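Local coordinates for probable enoyl-CoA hydratase/isomerase (Pseudomonas aeruginosa PAO1, PDB 5WYD), which is a crotonase-family protein, DspI, with a role in biosynthesis of the diffusible signal factor (DSF) and probably enoyl-CoA hydratase/isomerase activity, at the interface of chains A and B. Residues are numbered along the deposited sequence; one frame, centred on the assembly and turned at random. Chains: chain A/B, Probable enoyl-CoA hydratase/isomerase.

Contact 1: the interface of chains A and B. Residues chain A 233-235; chain B 106, 159, 163, 229-232.
In this patch between two copies of one protein, which the deposited assembly alone does not prove biological, A:Asn235 is held by backbone and side chain. Its backbone N donates to the carbonyl O of B:Arg230 at 3.2 Å, almost straight at the hydrogen (173°), although the donor stands above the carbonyl plane. The side-chain amide nitrogen ND2 gives a second hydrogen bond to the carboxylate oxygen OE1 of B:Glu231, again 3.2 Å. That acceptor lies in the amide plane of A:Asn235, while OE1 itself is met from above the carboxylate plane, so the two flat groups stand nearly upright to one another (86°). The same crossing brings CB of A:Asn235 to 3.3 Å from CD of B:Glu231. On its other flank the amide carbon CG of A:Asn235 packs against CB of B:Arg230 at 3.4 Å.

A:Pro234 makes the apolar half of the contact. Its ring crosses B:Trp163 at about a right angle, putting CG 3.3 Å from CZ3 of the indole's six-membered ring.

Behind this shell, B:Glu231 folds at its second torsion (chi2 -69°), which brings the carboxylate alongside CB and ND2 of the asparagine. B:Arg230 runs extended from CG to NE, and its CG lies 4.0 Å above the ring plane of B:Trp163, toward the rim, lining the tryptophan beside the proline. The guanidinium NH1 of B:Arg106 comes within 3.5 Å of ND2 of A:Asn235, a pair of donors; its charge may steady the neighbouring carboxylate.

In the fold, the start of the 3-10 helix 234-237 of chain A caps the C-terminal end of the short helix 228-231 of chain B, with B:Trp163 of helix 157-165 alongside.

Contact 2: the interface of chains A and B. Residues chain A 221-222, 225-226, 241, 244, 248; chain B 147, 151-153, 157-159, 174-175.
The polar part centres on A:Glu241, whose carboxylate reaches tip to tip toward B:Thr158. Its CG is anti to the backbone N (chi1 -172°) and the chain stays extended beyond CG, which carries OE2 across to chain B. There the backbone N of B:Thr158 donates to OE2 at 3.0 Å, arriving nearly along the C-O axis of the carboxylate. This N belongs to the first turn of helix 157-165, so the positive end of the helix dipole may stabilise the negative charge. OE2 also lies 2.7 Å from the carbonyl O of B:Pro153; two acceptors this close clash unless the carboxyl group carries a proton, which the model does not show. The B:Thr158 hydroxyl sits too near OE2 to be interpreted. A weaker hydrogen bond, 3.4 Å, runs from NE2 of B:Gln159 to the main-chain O of A:Leu225.

The apolar part is built around B:Leu152 and A:Ile222. CB of B:Leu152 is 3.6 Å from CG1 of A:Ile222, the two side chains running antiparallel. With CG of B:Leu152 tucked between its own backbone N and carbonyl carbon (chi1 55°), CD2 is placed between CD1 of A:Leu248, at 3.7 Å, and CD1 of A:Leu225, whose side chain crosses that of B:Leu152 at about a right angle. Tip-to-tip packing follows at B:Ile174: CD1 presses tightly on CG2 of A:Ile222 (3.4 Å), and CG2 touches CD1 of A:Ile226 at 3.7 Å.

Helices 216-226 and 238-249 of chain A thus receive the B:Leu152-B:Pro153 loop and the flank formed by helices 157-165 and 167-176 of chain B.

Contact 1: the interface of chains A and B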
loop_
_atom_site.group_PDB
_atom_site.type_symbol
_atom_site.label_atom_id
_atom_site.label_comp_id
_atom_site.label_asym_id
_atom_site.label_seq_id
_atom_site.Cartn_x
_atom_site.Cartn_y
_atom_site.Cartn_z
ATOM N N ALA A 233 3.971 0.293 -4.739
ATOM C CA ALA A 233 4.491 -0.926 -5.304
ATOM C C ALA A 233 4.783 -0.726 -6.787
ATOM O O ALA A 233 4.010 -0.060 -7.482
ATOM C CB ALA A 233 3.446 -2.005 -5.132
ATOM N N PRO A 234 5.837 -1.358 -7.321
ATOM C CA PRO A 234 6.144 -1.118 -8.732
ATOM C C PRO A 234 5.015 -1.520 -9.613
ATOM O O PRO A 234 4.677 -0.778 -10.540
ATOM C CB PRO A 234 7.357 -2.012 -8.996
ATOM C CG PRO A 234 7.945 -2.232 -7.702
ATOM C CD PRO A 234 6.834 -2.257 -6.714
ATOM N N ASN A 235 4.353 -2.626 -9.278
ATOM C CA ASN A 235 3.349 -3.142 -10.182
ATOM C C ASN A 235 2.219 -2.159 -10.421
ATOM O O ASN A 235 1.647 -2.134 -11.517
ATOM C CB ASN A 235 2.867 -4.468 -9.662
ATOM C CG ASN A 235 3.925 -5.501 -9.796
ATOM O OD1 ASN A 235 5.072 -5.160 -10.032
ATOM N ND2 ASN A 235 3.545 -6.767 -9.755
ATOM N N ARG B 106 6.352 -12.472 -17.738
ATOM C CA ARG B 106 6.683 -12.280 -16.339
ATOM C C ARG B 106 5.886 -13.212 -15.452
ATOM O O ARG B 106 6.385 -13.658 -14.411
ATOM C CB ARG B 106 6.437 -10.825 -15.970
ATOM C CG ARG B 106 6.487 -10.565 -14.518
ATOM C CD ARG B 106 6.192 -9.118 -14.287
ATOM N NE ARG B 106 4.851 -8.709 -14.700
ATOM C CZ ARG B 106 3.825 -8.592 -13.864
ATOM N NH1 ARG B 106 3.996 -8.863 -12.572
ATOM N NH2 ARG B 106 2.641 -8.193 -14.309
ATOM N N GLN B 159 9.971 0.455 -14.233
ATOM C CA GLN B 159 9.817 -0.300 -12.996
ATOM C C GLN B 159 10.858 -1.407 -12.872
ATOM O O GLN B 159 11.419 -1.637 -11.793
ATOM C CB GLN B 159 8.408 -0.854 -12.923
ATOM C CG GLN B 159 7.369 0.199 -13.232
ATOM C CD GLN B 159 7.585 1.483 -12.433
ATOM O OE1 GLN B 159 7.926 1.460 -11.239
ATOM N NE2 GLN B 159 7.365 2.611 -13.087
ATOM N N TRP B 163 14.504 -2.029 -9.999
ATOM C CA TRP B 163 14.259 -3.135 -9.088
ATOM C C TRP B 163 15.463 -4.063 -9.037
ATOM O O TRP B 163 15.946 -4.411 -7.959
ATOM C CB TRP B 163 12.987 -3.865 -9.517
ATOM C CG TRP B 163 12.381 -4.726 -8.443
ATOM C CD1 TRP B 163 12.463 -6.074 -8.342
ATOM C CD2 TRP B 163 11.627 -4.280 -7.306
ATOM N NE1 TRP B 163 11.795 -6.498 -7.221
ATOM C CE2 TRP B 163 11.276 -5.412 -6.569
ATOM C CE3 TRP B 163 11.215 -3.031 -6.846
ATOM C CZ2 TRP B 163 10.538 -5.341 -5.396
ATOM C CZ3 TRP B 163 10.468 -2.966 -5.677
ATOM C CH2 TRP B 163 10.142 -4.113 -4.971
ATOM N N ALA B 229 6.500 -8.940 -3.540
ATOM C CA ALA B 229 6.950 -7.622 -3.095
ATOM C C ALA B 229 6.655 -6.541 -4.125
ATOM O O ALA B 229 6.535 -5.373 -3.759
ATOM C CB ALA B 229 8.439 -7.653 -2.714
ATOM N N ARG B 230 6.639 -6.876 -5.417
ATOM C CA ARG B 230 6.357 -5.849 -6.415
ATOM C C ARG B 230 4.960 -5.285 -6.250
ATOM O O ARG B 230 4.731 -4.101 -6.453
ATOM C CB ARG B 230 6.484 -6.392 -7.810
ATOM C CG ARG B 230 7.687 -7.187 -8.036
ATOM C CD ARG B 230 7.718 -7.643 -9.476
ATOM N NE ARG B 230 8.943 -8.382 -9.674
ATOM C CZ ARG B 230 9.402 -8.760 -10.853
ATOM N NH1 ARG B 230 8.741 -8.438 -11.953
ATOM N NH2 ARG B 230 10.543 -9.432 -10.930
ATOM N N GLU B 231 3.990 -6.145 -6.045
ATOM C CA GLU B 231 2.637 -5.687 -5.785
ATOM C C GLU B 231 2.486 -5.048 -4.419
ATOM O O GLU B 231 1.705 -4.105 -4.251
ATOM C CB GLU B 231 1.667 -6.848 -5.897
ATOM C CG GLU B 231 1.403 -7.307 -7.284
ATOM C CD GLU B 231 0.609 -6.239 -8.058
ATOM O OE1 GLU B 231 0.419 -6.421 -9.277
ATOM O OE2 GLU B 231 0.237 -5.182 -7.482
ATOM N N ARG B 232 3.151 -5.591 -3.415
ATOM C CA ARG B 232 2.876 -5.122 -2.077
ATOM C C ARG B 232 4.089 -5.386 -1.202
ATOM O O ARG B 232 4.912 -6.245 -1.494
ATOM C CB ARG B 232 1.612 -5.844 -1.604
ATOM C CG ARG B 232 0.920 -5.409 -0.380
ATOM C CD ARG B 232 -0.354 -6.212 -0.404
ATOM N NE ARG B 232 -0.143 -7.605 -0.031
ATOM C CZ ARG B 232 -1.000 -8.567 -0.344
ATOM N NH1 ARG B 232 -2.063 -8.258 -1.057
ATOM N NH2 ARG B 232 -0.794 -9.826 -0.000
#

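Contact 2: the interface of chains A and B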
loop_
_atom_site.group_PDB
_atom_site.type_symbol
_atom_site.label_atom_id
_atom_site.label_comp_id
_atom_site.label_asym_id
_atom_site.label_seq_id
_atom_site.Cartn_x
_atom_site.Cartn_y
_atom_site.Cartn_z
ATOM N N THR A 221 9.405 13.731 -17.237
ATOM C CA THR A 221 8.336 12.763 -17.014
ATOM C C THR A 221 8.862 11.403 -16.571
ATOM O O THR A 221 8.259 10.754 -15.705
ATOM C CB THR A 221 7.512 12.629 -18.286
ATOM O OG1 THR A 221 8.224 11.816 -19.227
ATOM C CG2 THR A 221 7.225 14.011 -18.879
ATOM N N ILE A 222 9.948 10.931 -17.189
ATOM C CA ILE A 222 10.441 9.600 -16.873
ATOM C C ILE A 222 10.935 9.516 -15.432
ATOM O O ILE A 222 10.656 8.542 -14.725
ATOM C CB ILE A 222 11.553 9.208 -17.851
ATOM C CG1 ILE A 222 11.061 9.336 -19.280
ATOM C CG2 ILE A 222 11.959 7.790 -17.550
ATOM C CD1 ILE A 222 12.103 8.970 -20.301
ATOM N N LEU A 225 8.768 8.158 -12.679
ATOM C CA LEU A 225 8.425 6.747 -12.793
ATOM C C LEU A 225 9.443 5.870 -12.095
ATOM O O LEU A 225 9.080 4.993 -11.300
ATOM C CB LEU A 225 8.351 6.357 -14.257
ATOM C CG LEU A 225 7.185 7.010 -14.974
ATOM C CD1 LEU A 225 7.105 6.546 -16.440
ATOM C CD2 LEU A 225 5.898 6.695 -14.195
ATOM N N ILE A 226 10.724 6.155 -12.309
ATOM C CA ILE A 226 11.748 5.356 -11.654
ATOM C C ILE A 226 11.564 5.442 -10.160
ATOM O O ILE A 226 11.640 4.438 -9.457
ATOM C CB ILE A 226 13.151 5.843 -12.060
ATOM C CG1 ILE A 226 13.306 5.741 -13.587
ATOM C CG2 ILE A 226 14.212 5.074 -11.267
ATOM C CD1 ILE A 226 14.612 6.238 -14.112
ATOM N N GLU A 241 2.664 4.110 -16.668
ATOM C CA GLU A 241 3.806 4.199 -17.562
ATOM C C GLU A 241 3.306 4.244 -18.994
ATOM O O GLU A 241 3.661 5.146 -19.754
ATOM C CB GLU A 241 4.753 3.012 -17.360
ATOM C CG GLU A 241 6.108 3.084 -18.129
ATOM C CD GLU A 241 6.905 1.782 -18.063
ATOM O OE1 GLU A 241 6.266 0.733 -18.180
ATOM O OE2 GLU A 241 8.138 1.795 -17.820
ATOM N N ARG A 244 1.756 7.762 -19.690
ATOM C CA ARG A 244 2.695 8.858 -19.855
ATOM C C ARG A 244 3.416 8.729 -21.185
ATOM O O ARG A 244 3.644 9.725 -21.882
ATOM C CB ARG A 244 3.673 8.890 -18.670
ATOM C CG ARG A 244 2.974 8.979 -17.297
ATOM C CD ARG A 244 3.892 9.362 -16.137
ATOM N NE ARG A 244 4.211 10.788 -16.138
ATOM C CZ ARG A 244 4.734 11.451 -15.107
ATOM N NH1 ARG A 244 4.992 10.825 -13.966
ATOM N NH2 ARG A 244 4.997 12.748 -15.211
ATOM N N LEU A 248 3.793 11.548 -23.882
ATOM C CA LEU A 248 5.000 12.042 -24.515
ATOM C C LEU A 248 4.810 12.025 -26.012
ATOM O O LEU A 248 4.915 13.078 -26.648
ATOM C CB LEU A 248 6.204 11.196 -24.109
ATOM C CG LEU A 248 6.690 11.493 -22.696
ATOM C CD1 LEU A 248 7.815 10.588 -22.278
ATOM C CD2 LEU A 248 7.174 12.913 -22.639
ATOM N N ALA B 147 15.072 7.186 -24.131
ATOM C CA ALA B 147 15.097 8.597 -23.764
ATOM C C ALA B 147 15.791 9.428 -24.834
ATOM O O ALA B 147 15.386 10.566 -25.102
ATOM C CB ALA B 147 15.782 8.789 -22.414
ATOM N N LEU B 151 11.218 8.933 -26.096
ATOM C CA LEU B 151 10.207 7.971 -25.697
ATOM C C LEU B 151 10.693 7.277 -24.436
ATOM O O LEU B 151 11.887 7.075 -24.269
ATOM C CB LEU B 151 9.932 6.974 -26.822
ATOM C CG LEU B 151 9.263 7.467 -28.117
ATOM C CD1 LEU B 151 7.828 7.864 -27.743
ATOM C CD2 LEU B 151 9.939 8.592 -28.870
ATOM N N LEU B 152 9.821 7.083 -23.479
ATOM C CA LEU B 152 10.182 6.299 -22.312
ATOM C C LEU B 152 10.020 4.792 -22.582
ATOM O O LEU B 152 9.370 4.389 -23.555
ATOM C CB LEU B 152 9.357 6.798 -21.137
ATOM C CG LEU B 152 7.844 6.838 -21.273
ATOM C CD1 LEU B 152 7.272 5.436 -21.338
ATOM C CD2 LEU B 152 7.298 7.636 -20.114
ATOM N N PRO B 153 10.656 3.943 -21.778
ATOM C CA PRO B 153 10.383 2.511 -21.878
ATOM C C PRO B 153 8.927 2.256 -21.520
ATOM O O PRO B 153 8.479 2.579 -20.426
ATOM C CB PRO B 153 11.332 1.916 -20.845
ATOM C CG PRO B 153 12.422 2.929 -20.726
ATOM C CD PRO B 153 11.786 4.238 -20.886
ATOM N N GLY B 157 10.033 -1.025 -18.294
ATOM C CA GLY B 157 11.446 -0.831 -18.070
ATOM C C GLY B 157 11.717 0.112 -16.924
ATOM O O GLY B 157 12.722 -0.017 -16.222
ATOM N N THR B 158 10.871 1.122 -16.774
ATOM C CA THR B 158 11.021 2.083 -15.690
ATOM C C THR B 158 10.902 1.403 -14.344
ATOM O O THR B 158 11.496 1.858 -13.367
ATOM C CB THR B 158 9.968 3.173 -15.770
ATOM O OG1 THR B 158 8.678 2.559 -15.739
ATOM C CG2 THR B 158 10.121 3.991 -17.053
ATOM N N GLN B 159 9.971 0.455 -14.233
ATOM C CA GLN B 159 9.817 -0.300 -12.996
ATOM C C GLN B 159 10.858 -1.407 -12.872
ATOM O O GLN B 159 11.419 -1.637 -11.793
ATOM C CB GLN B 159 8.408 -0.854 -12.923
ATOM C CG GLN B 159 7.369 0.199 -13.232
ATOM C CD GLN B 159 7.585 1.483 -12.433
ATOM O OE1 GLN B 159 7.926 1.460 -11.239
ATOM N NE2 GLN B 159 7.365 2.611 -13.087
ATOM N N ILE B 174 18.959 4.736 -18.512
ATOM C CA ILE B 174 17.865 5.367 -19.223
ATOM C C ILE B 174 18.063 6.874 -19.344
ATOM O O ILE B 174 18.102 7.404 -20.459
ATOM C CB ILE B 174 16.536 5.013 -18.556
ATOM C CG1 ILE B 174 15.425 5.797 -19.212
ATOM C CG2 ILE B 174 16.581 5.256 -17.076
ATOM C CD1 ILE B 174 14.168 5.481 -18.594
ATOM N N LEU B 175 18.237 7.588 -18.220
ATOM C CA LEU B 175 18.362 9.044 -18.290
ATOM C C LEU B 175 19.633 9.485 -18.995
ATOM O O LEU B 175 19.600 10.461 -19.737
ATOM C CB LEU B 175 18.252 9.681 -16.906
ATOM C CG LEU B 175 16.813 10.035 -16.437
ATOM C CD1 LEU B 175 15.839 8.932 -16.604
ATOM C CD2 LEU B 175 16.820 10.505 -14.990
#

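Contact 1 and contact 2 lie about 16 Å apart, measured between the centres of their C-alpha atoms, and belong to one interface. B:Gln159 is common to both, and helix 157-165 of chain B serves each. On chain A the 3-10 helix 234-237 of contact 1 leads directly into helix 238-249 of contact 2, so the C-terminal helices of one subunit lie along its neighbour. The whole interface is not an exact two-fold: neighbouring stretches of the two copies meet in contact 1, different helices in contact 2. This would suit neighbours within a trimer, the usual crotonase arrangement, though these contacts alone do not prove it.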